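Local structure of regulatory protein of LacI family (Chloroflexus aggregans, 3BBL) at residues I128-W133 with G161-G166. The protein probably acts as a LacI-family transcriptional regulator, with a periplasmic-binding-protein-like core expected to bind a small effector molecule. Sequence-based numbering, arbitrary orientation.
Sequences IAILAW and GYILRG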
ATOM      1  N   ILE A 128       7.314  10.084  28.573  1.00 18.82           N
ATOM      2  CA  ILE A 128       6.790   9.695  27.275  1.00 17.76           C
ATOM      3  C   ILE A 128       6.713  10.892  26.343  1.00 17.73           C
ATOM      4  O   ILE A 128       6.099  11.903  26.660  1.00 15.54           O
ATOM      5  CB  ILE A 128       5.375   9.091  27.417  1.00 17.92           C
ATOM      6  CG1 ILE A 128       5.381   8.026  28.516  1.00 15.67           C
ATOM      7  CG2 ILE A 128       4.912   8.517  26.076  1.00 16.02           C
ATOM      8  CD1 ILE A 128       4.007   7.552  28.953  1.00 16.81           C
ATOM      9  N   ALA A 129       7.347  10.767  25.189  1.00 16.76           N
ATOM     10  CA  ALA A 129       7.352  11.840  24.222  1.00 15.75           C
ATOM     11  C   ALA A 129       6.465  11.465  23.034  1.00 16.13           C
ATOM     12  O   ALA A 129       6.055  10.303  22.882  1.00 12.90           O
ATOM     13  CB  ALA A 129       8.783  12.095  23.755  1.00 15.10           C
ATOM     14  N   ILE A 130       6.183  12.451  22.188  1.00 15.97           N
ATOM     15  CA  ILE A 130       5.363  12.210  21.012  1.00 17.39           C
ATOM     16  C   ILE A 130       5.843  12.985  19.781  1.00 18.38           C
ATOM     17  O   ILE A 130       6.219  14.159  19.862  1.00 18.27           O
ATOM     18  CB  ILE A 130       3.870  12.563  21.300  1.00 19.07           C
ATOM     19  CG1 ILE A 130       3.002  12.205  20.093  1.00 14.81           C
ATOM     20  CG2 ILE A 130       3.740  14.046  21.686  1.00 14.47           C
ATOM     21  CD1 ILE A 130       1.518  12.424  20.332  1.00 14.37           C
ATOM     22  N   LEU A 131       5.850  12.297  18.649  1.00 18.14           N
ATOM     23  CA  LEU A 131       6.231  12.890  17.381  1.00 19.28           C
ATOM     24  C   LEU A 131       4.894  13.240  16.730  1.00 19.55           C
ATOM     25  O   LEU A 131       4.198  12.384  16.193  1.00 19.15           O
ATOM     26  CB  LEU A 131       7.018  11.876  16.549  1.00 19.48           C
ATOM     27  CG  LEU A 131       8.229  11.298  17.295  1.00 20.31           C
ATOM     28  CD1 LEU A 131       9.075  10.464  16.341  1.00 20.45           C
ATOM     29  CD2 LEU A 131       9.054  12.424  17.898  1.00 18.78           C
ATOM     30  N   ALA A 132       4.530  14.513  16.810  1.00 21.26           N
ATOM     31  CA  ALA A 132       3.255  14.982  16.289  1.00 21.85           C
ATOM     32  C   ALA A 132       3.351  15.781  14.991  1.00 23.68           C
ATOM     33  O   ALA A 132       4.438  15.988  14.444  1.00 23.65           O
ATOM     34  CB  ALA A 132       2.557  15.806  17.360  1.00 20.88           C
ATOM     35  N   TRP A 133       2.197  16.241  14.517  1.00 24.79           N
ATOM     36  CA  TRP A 133       2.112  17.001  13.277  1.00 25.85           C
ATOM     37  C   TRP A 133       1.833  18.482  13.527  1.00 27.53           C
ATOM     38  O   TRP A 133       1.572  18.890  14.656  1.00 25.76           O
ATOM     39  CB  TRP A 133       1.007  16.411  12.389  1.00 24.44           C
ATOM     40  CG  TRP A 133       1.247  15.003  11.962  1.00 24.07           C
ATOM     41  CD1 TRP A 133       2.439  14.348  11.939  1.00 23.77           C
ATOM     42  CD2 TRP A 133       0.274  14.083  11.442  1.00 25.07           C
ATOM     43  NE1 TRP A 133       2.276  13.079  11.440  1.00 24.33           N
ATOM     44  CE2 TRP A 133       0.958  12.889  11.127  1.00 23.73           C
ATOM     45  CE3 TRP A 133      -1.105  14.156  11.211  1.00 24.26           C
ATOM     46  CZ2 TRP A 133       0.307  11.770  10.590  1.00 24.02           C
ATOM     47  CZ3 TRP A 133      -1.752  13.042  10.677  1.00 25.84           C
ATOM     48  CH2 TRP A 133      -1.043  11.866  10.374  1.00 23.75           C
ATOM     49  N   GLY A 161       9.235  20.141  25.513  1.00 21.95           N
ATOM     50  CA  GLY A 161      10.405  19.555  24.894  1.00 20.82           C
ATOM     51  C   GLY A 161      10.138  18.149  24.398  1.00 22.61           C
ATOM     52  O   GLY A 161      10.898  17.621  23.594  1.00 22.09           O
ATOM     53  N   TYR A 162       9.050  17.548  24.878  1.00 22.61           N
ATOM     54  CA  TYR A 162       8.656  16.191  24.486  1.00 22.26           C
ATOM     55  C   TYR A 162       7.579  16.152  23.404  1.00 22.97           C
ATOM     56  O   TYR A 162       7.114  15.077  23.029  1.00 21.37           O
ATOM     57  CB  TYR A 162       8.124  15.415  25.682  1.00 21.35           C
ATOM     58  CG  TYR A 162       9.161  14.831  26.589  1.00 21.61           C
ATOM     59  CD1 TYR A 162       8.774  14.033  27.666  1.00 19.75           C
ATOM     60  CD2 TYR A 162      10.527  15.053  26.377  1.00 19.22           C
ATOM     61  CE1 TYR A 162       9.715  13.463  28.516  1.00 21.48           C
ATOM     62  CE2 TYR A 162      11.486  14.480  27.222  1.00 20.44           C
ATOM     63  CZ  TYR A 162      11.067  13.686  28.288  1.00 22.23           C
ATOM     64  OH  TYR A 162      11.969  13.076  29.108  1.00 23.47           O
ATOM     65  N   ILE A 163       7.158  17.317  22.927  1.00 22.93           N
ATOM     66  CA  ILE A 163       6.139  17.374  21.895  1.00 23.33           C
ATOM     67  C   ILE A 163       6.769  18.015  20.682  1.00 23.31           C
ATOM     68  O   ILE A 163       6.900  19.228  20.614  1.00 24.88           O
ATOM     69  CB  ILE A 163       4.922  18.205  22.358  1.00 23.27           C
ATOM     70  CG1 ILE A 163       4.317  17.568  23.604  1.00 22.00           C
ATOM     71  CG2 ILE A 163       3.873  18.271  21.254  1.00 22.42           C
ATOM     72  CD1 ILE A 163       3.140  18.325  24.168  1.00 23.35           C
ATOM     73  N   LEU A 164       7.171  17.193  19.725  1.00 23.08           N
ATOM     74  CA  LEU A 164       7.816  17.701  18.523  1.00 24.05           C
ATOM     75  C   LEU A 164       6.867  17.593  17.331  1.00 24.74           C
ATOM     76  O   LEU A 164       6.354  16.521  17.027  1.00 24.99           O
ATOM     77  CB  LEU A 164       9.110  16.917  18.269  1.00 22.96           C
ATOM     78  CG  LEU A 164      10.006  16.735  19.508  1.00 24.25           C
ATOM     79  CD1 LEU A 164      11.257  15.982  19.125  1.00 24.51           C
ATOM     80  CD2 LEU A 164      10.378  18.089  20.102  1.00 23.68           C
ATOM     81  N   ARG A 165       6.628  18.719  16.667  1.00 25.84           N
ATOM     82  CA  ARG A 165       5.725  18.770  15.523  1.00 24.81           C
ATOM     83  C   ARG A 165       6.470  18.863  14.202  1.00 25.58           C
ATOM     84  O   ARG A 165       7.438  19.604  14.076  1.00 24.73           O
ATOM     85  CB  ARG A 165       4.798  19.972  15.659  1.00 25.84           C
ATOM     86  CG  ARG A 165       3.890  19.940  16.866  1.00 26.60           C
ATOM     87  CD  ARG A 165       3.213  21.288  16.996  1.00 30.55           C
ATOM     88  NE  ARG A 165       2.219  21.352  18.060  1.00 30.24           N
ATOM     89  CZ  ARG A 165       0.982  20.888  17.956  1.00 31.91           C
ATOM     90  NH1 ARG A 165       0.574  20.313  16.830  1.00 29.28           N
ATOM     91  NH2 ARG A 165       0.147  21.024  18.977  1.00 32.08           N
ATOM     92  N   GLY A 166       5.992  18.116  13.212  1.00 25.65           N
ATOM     93  CA  GLY A 166       6.622  18.112  11.908  1.00 24.84           C
ATOM     94  C   GLY A 166       5.916  17.185  10.935  1.00 26.85           C
ATOM     95  O   GLY A 166       4.884  16.585  11.256  1.00 25.70           O
TER
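Strand 128-132 pairs in parallel with strand 163-165, their directions 12° apart, through a ladder in which I130 and A132 give N-H bonds to the carbonyls of Y162 and L164 and take bonds from L164 and G166. I130 N lies 2.9 Å from Y162 O and the bond is nearly straight; the last rung, G166 N to A132 O, is more bent at 144°. I130 and I163 share the face covered by helix 138-153, where I130 CG2 meets I163 CG1 at 4.1 Å. On the other face L131 CD2 and L164 CD1 approach more loosely, at 4.4 Å, on the side of helix 170-181. Y162 packs its CB against A129 CB at 3.9 Å, while its hydroxyl bonds to R187 O. From within strand 163-165, R165 turns CG beside its own backbone N (chi1 -62°), and its side chain, extended from CG to NE, reaches past the end of strand 128-132, where NH1 bonds W133 O at 2.8 Å. The bond is bent, the oxygen sitting at the guanidinium edge, somewhat out of its plane. An alanine at R165 would probably leave W133 O without this donor and the W133 carbonyl freer to shift. The two strands close a right-handed beta-alpha-beta crossover through helix 138-153, with 163-165 an outermost strand of the sheet; four backbone bonds set its register, and a cationic side chain extends the polar link past the strand end.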